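Local coordinates for protein pumilio homology domain family member 4 (Saccharomyces cerevisiae, PDB 3BWT) that binds single-stranded messenger RNA through the eight Pumilio repeats of its RNA-binding domain and takes part in regulating gene expression, at residues A113-V116 against V117-R121; K254-I257 against V258-P261; G271-G274 against I275-L279. One frame throughout, in Å; residues are numbered along the deposited sequence.

Interaction 1 of 3, residues A113-V116 against V117-R121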
ATOM      1  N   ALA A 113      -1.571   6.660 -22.438  1.00 31.65           N
ATOM      2  CA  ALA A 113      -2.277   6.453 -21.179  1.00 26.44           C
ATOM      3  C   ALA A 113      -3.624   5.819 -21.439  1.00 30.73           C
ATOM      4  O   ALA A 113      -4.080   4.968 -20.673  1.00 35.02           O
ATOM      5  CB  ALA A 113      -2.443   7.755 -20.429  1.00 26.54           C
ATOM      6  N   GLN A 114      -4.265   6.231 -22.524  1.00 30.71           N
ATOM      7  CA  GLN A 114      -5.550   5.651 -22.878  1.00 31.07           C
ATOM      8  C   GLN A 114      -5.410   4.179 -23.233  1.00 26.55           C
ATOM      9  O   GLN A 114      -6.242   3.368 -22.845  1.00 32.52           O
ATOM     10  CB  GLN A 114      -6.224   6.434 -24.003  1.00 34.97           C
ATOM     11  CG  GLN A 114      -6.998   7.632 -23.494  1.00 39.49           C
ATOM     12  CD  GLN A 114      -7.734   7.322 -22.200  1.00 55.55           C
ATOM     13  OE1 GLN A 114      -7.555   8.014 -21.194  1.00 57.00           O
ATOM     14  NE2 GLN A 114      -8.556   6.270 -22.215  1.00 38.91           N
ATOM     15  N   ILE A 115      -4.347   3.833 -23.951  1.00 22.17           N
ATOM     16  CA  ILE A 115      -4.064   2.432 -24.252  1.00 25.16           C
ATOM     17  C   ILE A 115      -3.835   1.609 -22.978  1.00 24.43           C
ATOM     18  O   ILE A 115      -4.242   0.447 -22.894  1.00 20.49           O
ATOM     19  CB  ILE A 115      -2.854   2.279 -25.206  1.00 24.84           C
ATOM     20  CG1 ILE A 115      -3.223   2.744 -26.618  1.00 23.96           C
ATOM     21  CG2 ILE A 115      -2.360   0.839 -25.234  1.00 23.06           C
ATOM     22  CD1 ILE A 115      -2.052   2.773 -27.588  1.00 23.77           C
ATOM     23  N   VAL A 116      -3.189   2.213 -21.985  1.00 22.51           N
ATOM     24  CA  VAL A 116      -2.939   1.506 -20.744  1.00 21.01           C
ATOM     25  C   VAL A 116      -4.220   1.332 -19.933  1.00 22.56           C
ATOM     26  O   VAL A 116      -4.539   0.219 -19.536  1.00 29.35           O
ATOM     27  CB  VAL A 116      -1.820   2.159 -19.910  1.00 26.01           C
ATOM     28  CG1 VAL A 116      -1.837   1.636 -18.485  1.00 17.75           C
ATOM     29  CG2 VAL A 116      -0.464   1.893 -20.554  1.00 23.87           C
ATOM     30  N   VAL A 117      -4.969   2.406 -19.698  1.00 24.28           N
ATOM     31  CA  VAL A 117      -6.222   2.267 -18.953  1.00 23.27           C
ATOM     32  C   VAL A 117      -7.156   1.313 -19.682  1.00 23.18           C
ATOM     33  O   VAL A 117      -7.761   0.446 -19.063  1.00 29.09           O
ATOM     34  CB  VAL A 117      -6.947   3.616 -18.695  1.00 27.83           C
ATOM     35  CG1 VAL A 117      -5.952   4.699 -18.304  1.00 28.92           C
ATOM     36  CG2 VAL A 117      -7.734   4.050 -19.914  1.00 43.20           C
ATOM     37  N   ASP A 118      -7.260   1.456 -20.999  1.00 25.97           N
ATOM     38  CA  ASP A 118      -8.143   0.592 -21.773  1.00 27.79           C
ATOM     39  C   ASP A 118      -7.749  -0.866 -21.560  1.00 24.24           C
ATOM     40  O   ASP A 118      -8.609  -1.741 -21.487  1.00 26.77           O
ATOM     41  CB  ASP A 118      -8.092   0.932 -23.264  1.00 23.48           C
ATOM     42  CG  ASP A 118      -8.861   2.198 -23.615  1.00 38.32           C
ATOM     43  OD1 ASP A 118      -9.356   2.890 -22.693  1.00 29.42           O
ATOM     44  OD2 ASP A 118      -8.963   2.498 -24.829  1.00 36.77           O
ATOM     45  N   SER A 119      -6.445  -1.112 -21.447  1.00 21.10           N
ATOM     46  CA  SER A 119      -5.918  -2.470 -21.378  1.00 20.23           C
ATOM     47  C   SER A 119      -6.021  -3.073 -19.992  1.00 22.87           C
ATOM     48  O   SER A 119      -6.149  -4.285 -19.859  1.00 23.38           O
ATOM     49  CB  SER A 119      -4.459  -2.510 -21.820  1.00 20.95           C
ATOM     50  OG  SER A 119      -4.350  -2.538 -23.227  1.00 23.34           O
ATOM     51  N   LEU A 120      -5.947  -2.230 -18.965  1.00 20.78           N
ATOM     52  CA  LEU A 120      -5.991  -2.698 -17.585  1.00 19.43           C
ATOM     53  C   LEU A 120      -7.402  -2.740 -17.035  1.00 19.21           C
ATOM     54  O   LEU A 120      -7.753  -3.645 -16.297  1.00 18.66           O
ATOM     55  CB  LEU A 120      -5.124  -1.809 -16.696  1.00 19.73           C
ATOM     56  CG  LEU A 120      -3.622  -1.928 -16.946  1.00 20.42           C
ATOM     57  CD1 LEU A 120      -2.827  -0.900 -16.150  1.00 18.00           C
ATOM     58  CD2 LEU A 120      -3.168  -3.348 -16.623  1.00 18.78           C
ATOM     59  N   ARG A 121      -8.207  -1.753 -17.406  1.00 22.90           N
ATOM     60  CA  ARG A 121      -9.532  -1.568 -16.823  1.00 21.85           C
ATOM     61  C   ARG A 121     -10.302  -2.870 -16.617  1.00 20.38           C
ATOM     62  O   ARG A 121     -10.758  -3.161 -15.515  1.00 22.88           O
ATOM     63  CB  ARG A 121     -10.341  -0.589 -17.671  1.00 23.08           C
ATOM     64  CG  ARG A 121     -11.737  -0.288 -17.168  1.00 23.06           C
ATOM     65  CD  ARG A 121     -12.284   0.892 -17.937  1.00 31.91           C
ATOM     66  NE  ARG A 121     -12.183   0.657 -19.375  1.00 44.86           N
ATOM     67  CZ  ARG A 121     -11.904   1.592 -20.279  1.00 56.53           C
ATOM     68  NH1 ARG A 121     -11.684   2.849 -19.903  1.00 43.59           N
ATOM     69  NH2 ARG A 121     -11.833   1.262 -21.567  1.00 52.50           N
TER
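Val-117 N donates to Ala-113 O over 2.9 Å with an almost linear N-H...O angle of 178°, and Asp-118 N donates to Gln-114 O one residue further along the same helix. Ile-115 O has two donors, both on Ser-119: the hydroxyl OG at 3.0 Å and, more weakly, the backbone N. With OG of Ser-119 anti to its carbonyl carbon (chi1 -81°), the hydroxyl swings back over the preceding turn. The same OG also makes a weak bond to Ser-84 O, beyond the end of helix 73-83. The backbone bonds are the i to i+4 ladder of helix 110-120, which runs to the junction of Pumilio repeats 3 and 4, with the serine hydroxyl added to it. An alanine in place of Ser-119 would probably leave Ile-115 O with the weak N-H bond alone from that residue. Val-116 O accepts from Leu-120 N at 2.9 Å and, weakly, from Ser-119 N. CG1 of Val-116 lies 3.6 Å from CD1 of Leu-120, the two side chains side by side, pointing the same way, and both touching Phe-87 of helix 87-92. On the exposed flank, Arg-121 NH2 reaches Asp-118 OD1 at 3.2 Å in a salt bridge whose hydrogen bond is weak.

Interaction 2 of 3, residues K254-I257 against V258-P261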
ATOM      1  N   LYS A 254      -3.384   7.508  19.539  1.00 27.69           N
ATOM      2  CA  LYS A 254      -2.142   8.169  19.139  1.00 26.64           C
ATOM      3  C   LYS A 254      -2.394   9.331  18.179  1.00 22.14           C
ATOM      4  O   LYS A 254      -1.456   9.938  17.662  1.00 22.26           O
ATOM      5  CB  LYS A 254      -1.157   7.158  18.531  1.00 22.03           C
ATOM      6  CG  LYS A 254      -0.529   6.212  19.549  1.00 23.66           C
ATOM      7  CD  LYS A 254       0.471   5.265  18.893  1.00 33.65           C
ATOM      8  CE  LYS A 254       1.239   4.452  19.933  1.00 37.22           C
ATOM      9  NZ  LYS A 254       2.377   3.682  19.338  1.00 62.12           N
ATOM     10  N   THR A 255      -3.663   9.639  17.946  1.00 19.58           N
ATOM     11  CA  THR A 255      -4.012  10.808  17.153  1.00 25.58           C
ATOM     12  C   THR A 255      -4.490  11.942  18.060  1.00 25.30           C
ATOM     13  O   THR A 255      -5.647  11.961  18.490  1.00 21.22           O
ATOM     14  CB  THR A 255      -5.082  10.472  16.119  1.00 22.80           C
ATOM     15  OG1 THR A 255      -4.618   9.377  15.321  1.00 29.12           O
ATOM     16  CG2 THR A 255      -5.375  11.681  15.221  1.00 17.57           C
ATOM     17  N   ALA A 256      -3.593  12.888  18.329  1.00 21.21           N
ATOM     18  CA  ALA A 256      -3.797  13.876  19.392  1.00 29.72           C
ATOM     19  C   ALA A 256      -5.220  14.421  19.536  1.00 24.84           C
ATOM     20  O   ALA A 256      -5.742  14.461  20.649  1.00 24.79           O
ATOM     21  CB  ALA A 256      -2.799  15.013  19.271  1.00 28.90           C
ATOM     22  N   ILE A 257      -5.848  14.826  18.430  1.00 21.41           N
ATOM     23  CA  ILE A 257      -7.163  15.467  18.522  1.00 20.95           C
ATOM     24  C   ILE A 257      -8.307  14.529  18.849  1.00 25.12           C
ATOM     25  O   ILE A 257      -9.425  14.990  19.075  1.00 34.29           O
ATOM     26  CB  ILE A 257      -7.582  16.220  17.242  1.00 20.91           C
ATOM     27  CG1 ILE A 257      -7.944  15.220  16.145  1.00 23.94           C
ATOM     28  CG2 ILE A 257      -6.515  17.227  16.816  1.00 20.39           C
ATOM     29  CD1 ILE A 257      -9.094  15.670  15.254  1.00 26.85           C
ATOM     30  N   VAL A 258      -8.058  13.223  18.847  1.00 26.70           N
ATOM     31  CA  VAL A 258      -9.109  12.281  19.219  1.00 19.81           C
ATOM     32  C   VAL A 258      -8.692  11.397  20.380  1.00 21.23           C
ATOM     33  O   VAL A 258      -9.482  10.590  20.861  1.00 28.58           O
ATOM     34  CB  VAL A 258      -9.577  11.419  18.038  1.00 20.09           C
ATOM     35  CG1 VAL A 258     -10.484  12.218  17.137  1.00 21.55           C
ATOM     36  CG2 VAL A 258      -8.387  10.860  17.266  1.00 24.42           C
ATOM     37  N   SER A 259      -7.454  11.563  20.838  1.00 22.02           N
ATOM     38  CA  SER A 259      -6.941  10.806  21.980  1.00 24.29           C
ATOM     39  C   SER A 259      -7.950  10.777  23.125  1.00 28.54           C
ATOM     40  O   SER A 259      -8.395   9.713  23.561  1.00 26.86           O
ATOM     41  CB  SER A 259      -5.633  11.420  22.498  1.00 22.09           C
ATOM     42  OG  SER A 259      -4.671  11.588  21.466  1.00 27.83           O
ATOM     43  N   GLU A 260      -8.329  11.964  23.584  1.00 27.35           N
ATOM     44  CA  GLU A 260      -8.981  12.105  24.875  1.00 30.01           C
ATOM     45  C   GLU A 260     -10.436  11.612  24.948  1.00 30.94           C
ATOM     46  O   GLU A 260     -10.827  10.994  25.931  1.00 33.93           O
ATOM     47  CB  GLU A 260      -8.765  13.527  25.412  1.00 33.24           C
ATOM     48  CG  GLU A 260      -7.256  13.844  25.482  1.00 30.29           C
ATOM     49  CD  GLU A 260      -6.898  15.143  26.192  1.00 43.44           C
ATOM     50  OE1 GLU A 260      -7.813  15.887  26.615  1.00 39.90           O
ATOM     51  OE2 GLU A 260      -5.679  15.418  26.315  1.00 38.92           O
ATOM     52  N   PRO A 261     -11.232  11.852  23.903  1.00 30.04           N
ATOM     53  CA  PRO A 261     -12.553  11.215  23.874  1.00 29.79           C
ATOM     54  C   PRO A 261     -12.475   9.693  24.052  1.00 33.50           C
ATOM     55  O   PRO A 261     -13.290   9.104  24.774  1.00 31.72           O
ATOM     56  CB  PRO A 261     -13.057  11.547  22.472  1.00 31.65           C
ATOM     57  CG  PRO A 261     -12.408  12.847  22.150  1.00 31.12           C
ATOM     58  CD  PRO A 261     -11.050  12.813  22.803  1.00 32.39           C
TER
HETATM   59  O   HOH W   1      -7.746  14.642  22.467  1.00 24.73           O
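Residues 254-261, the turn after helix 245-253 and the start of helix 256-279, lie in Pumilio repeat 7; the first helical turn is only weakly bonded. Thr-255 O closes that turn: it accepts from Val-258 N at 2.7 Å with an N-H...O angle of 164°, and from Ser-259 N more weakly. CG2 of Val-258 comes within 3.5 Å of Thr-255 CB, the two side chains lying side by side and pointing the same way. Val-258 turns CG2 in between its backbone N and carbonyl carbon, with CG1 anti to the carbonyl carbon (chi1 -77°), which sends one methyl back to Thr-255 and leaves the other 4.1 Å from Ile-257 CG1. The hydroxyl of Thr-255 bonds to Lys-251 O, in the helix before. Ser-259 OG lies 3.2 Å from both Thr-255 O and Ala-256 O, and Leu-253 O is a further weak partner for its single proton. A water bridges the opening turn, donating to Ala-256 O at 2.7 Å and accepting from Glu-260 N at 3.0 Å, while Val-258 packs on Val-229 of helix 224-232. Short linkers of this kind join consecutive helices in the all-helical Pumilio repeat fold.

Interaction 3 of 3, residues G271-G274 against I275-L279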
ATOM      1  N   GLY A 271     -14.603   1.461  33.013  1.00 37.00           N
ATOM      2  CA  GLY A 271     -14.482   1.391  34.460  1.00 26.08           C
ATOM      3  C   GLY A 271     -13.454   0.372  34.907  1.00 32.62           C
ATOM      4  O   GLY A 271     -12.611  -0.062  34.115  1.00 31.84           O
ATOM      5  N   GLU A 272     -13.515  -0.024  36.178  1.00 36.44           N
ATOM      6  CA  GLU A 272     -12.529  -0.961  36.703  1.00 37.69           C
ATOM      7  C   GLU A 272     -12.625  -2.323  36.008  1.00 31.07           C
ATOM      8  O   GLU A 272     -11.614  -2.980  35.773  1.00 30.43           O
ATOM      9  CB  GLU A 272     -12.626  -1.099  38.230  1.00 34.43           C
ATOM     10  CG  GLU A 272     -11.396  -1.795  38.849  1.00 68.73           C
ATOM     11  CD  GLU A 272     -11.169  -1.447  40.321  1.00 87.29           C
ATOM     12  OE1 GLU A 272     -12.085  -1.692  41.137  1.00 96.20           O
ATOM     13  OE2 GLU A 272     -10.068  -0.940  40.660  1.00 50.35           O
ATOM     14  N   THR A 273     -13.842  -2.739  35.676  1.00 25.24           N
ATOM     15  CA  THR A 273     -14.037  -3.991  34.962  1.00 25.70           C
ATOM     16  C   THR A 273     -13.370  -3.968  33.577  1.00 32.86           C
ATOM     17  O   THR A 273     -12.565  -4.845  33.250  1.00 31.42           O
ATOM     18  CB  THR A 273     -15.530  -4.335  34.842  1.00 26.64           C
ATOM     19  OG1 THR A 273     -15.964  -4.964  36.056  1.00 43.57           O
ATOM     20  CG2 THR A 273     -15.775  -5.284  33.688  1.00 25.77           C
ATOM     21  N   GLY A 274     -13.699  -2.965  32.772  1.00 27.36           N
ATOM     22  CA  GLY A 274     -13.088  -2.821  31.466  1.00 27.64           C
ATOM     23  C   GLY A 274     -11.579  -2.681  31.554  1.00 26.88           C
ATOM     24  O   GLY A 274     -10.826  -3.330  30.822  1.00 26.50           O
ATOM     25  N   ILE A 275     -11.125  -1.820  32.451  1.00 25.41           N
ATOM     26  CA  ILE A 275      -9.695  -1.603  32.596  1.00 26.13           C
ATOM     27  C   ILE A 275      -8.989  -2.872  33.061  1.00 24.12           C
ATOM     28  O   ILE A 275      -7.891  -3.175  32.605  1.00 27.17           O
ATOM     29  CB  ILE A 275      -9.396  -0.407  33.520  1.00 25.85           C
ATOM     30  CG1 ILE A 275      -9.497   0.890  32.722  1.00 22.80           C
ATOM     31  CG2 ILE A 275      -8.011  -0.532  34.135  1.00 25.03           C
ATOM     32  CD1 ILE A 275      -9.897   2.084  33.553  1.00 31.43           C
ATOM     33  N   GLN A 276      -9.627  -3.623  33.953  1.00 23.79           N
ATOM     34  CA  GLN A 276      -9.060  -4.883  34.408  1.00 26.45           C
ATOM     35  C   GLN A 276      -9.007  -5.874  33.249  1.00 25.44           C
ATOM     36  O   GLN A 276      -8.099  -6.705  33.157  1.00 24.71           O
ATOM     37  CB  GLN A 276      -9.880  -5.470  35.558  1.00 27.14           C
ATOM     38  CG  GLN A 276      -9.142  -6.564  36.331  1.00 31.84           C
ATOM     39  CD  GLN A 276     -10.074  -7.451  37.135  1.00 30.28           C
ATOM     40  OE1 GLN A 276      -9.623  -8.287  37.919  1.00 26.83           O
ATOM     41  NE2 GLN A 276     -11.378  -7.281  36.938  1.00 23.08           N
ATOM     42  N   SER A 277      -9.997  -5.785  32.371  1.00 20.77           N
ATOM     43  CA  SER A 277     -10.007  -6.591  31.166  1.00 27.73           C
ATOM     44  C   SER A 277      -8.801  -6.253  30.289  1.00 27.18           C
ATOM     45  O   SER A 277      -8.119  -7.150  29.789  1.00 25.18           O
ATOM     46  CB  SER A 277     -11.316  -6.404  30.401  1.00 25.64           C
ATOM     47  OG  SER A 277     -12.404  -6.881  31.173  1.00 33.18           O
ATOM     48  N   LEU A 278      -8.531  -4.963  30.118  1.00 20.34           N
ATOM     49  CA  LEU A 278      -7.364  -4.537  29.358  1.00 23.03           C
ATOM     50  C   LEU A 278      -6.068  -5.001  30.012  1.00 25.76           C
ATOM     51  O   LEU A 278      -5.233  -5.640  29.371  1.00 33.25           O
ATOM     52  CB  LEU A 278      -7.339  -3.022  29.194  1.00 24.78           C
ATOM     53  CG  LEU A 278      -8.027  -2.387  27.991  1.00 20.23           C
ATOM     54  CD1 LEU A 278      -9.343  -3.053  27.693  1.00 21.55           C
ATOM     55  CD2 LEU A 278      -8.214  -0.910  28.265  1.00 19.02           C
ATOM     56  N   LEU A 279      -5.894  -4.664  31.283  1.00 25.31           N
ATOM     57  CA  LEU A 279      -4.700  -5.064  32.011  1.00 25.66           C
ATOM     58  C   LEU A 279      -4.387  -6.535  31.777  1.00 27.45           C
ATOM     59  O   LEU A 279      -3.221  -6.930  31.756  1.00 26.40           O
ATOM     60  CB  LEU A 279      -4.878  -4.820  33.508  1.00 28.84           C
ATOM     61  CG  LEU A 279      -3.770  -5.385  34.404  1.00 26.04           C
ATOM     62  CD1 LEU A 279      -2.437  -4.763  34.041  1.00 24.85           C
ATOM     63  CD2 LEU A 279      -4.082  -5.142  35.870  1.00 24.54           C
TER
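Ile-275 sits one turn after Gly-271, and its side chain passes beside that residue's carbonyl oxygen. CB is 3.3 Å from Gly-271 O; CG1, set anti to the carbonyl carbon (chi1 -83°), and then CD1 each pass it at 3.5 Å, so the chain runs past the oxygen from root to tip. Beyond, the isoleucine packs on Ile-309 and Val-310 of helix 300-310. The same Gly-271 O accepts from Ile-275 N at 2.8 Å, with an N-H...O angle of 165°. Gly-271 has phi above zero, a conformation that suits a residue without a side chain, and here it begins a kinked part of helix 256-279. Two residues after Gly-271, Thr-273 O is gripped twice by Ser-277, by OG and by N, each at 2.9 Å. The two donors come from opposite faces of the carbonyl plane, OG standing 37° out of it. Leu-278 N donates to Gly-274 O at 2.9 Å, and Leu-278 CD1 rests 3.5 Å from that oxygen. Main-chain hydrogen bonds and one serine hydroxyl thus hold the turn, which leaves the apolar side chains of Ile-275 and Leu-278 to pack on other helices, at Ile-309 and Leu-288 respectively.

The three interactions follow one another along the chain, all within the single Pumilio homology domain. Interaction 1 lies on helix 110-120, in the first half of the array, while interactions 2 and 3 share helix 256-279 toward the far end of the array, interaction 2 at the helix's first turn and interaction 3 at its last turns. Centres of interactions 1 and 2 are about 42 Å apart, and those of 1 and 3 about 54 Å, on opposite sides of the chain's centre. Interactions 2 and 3 are about 20 Å apart between centres, with nearest atoms about 11 Å apart. None touch. Each is local, within a helix or at its start, and the stacked repeats, not direct contact, connect them across an elongated RNA-binding domain.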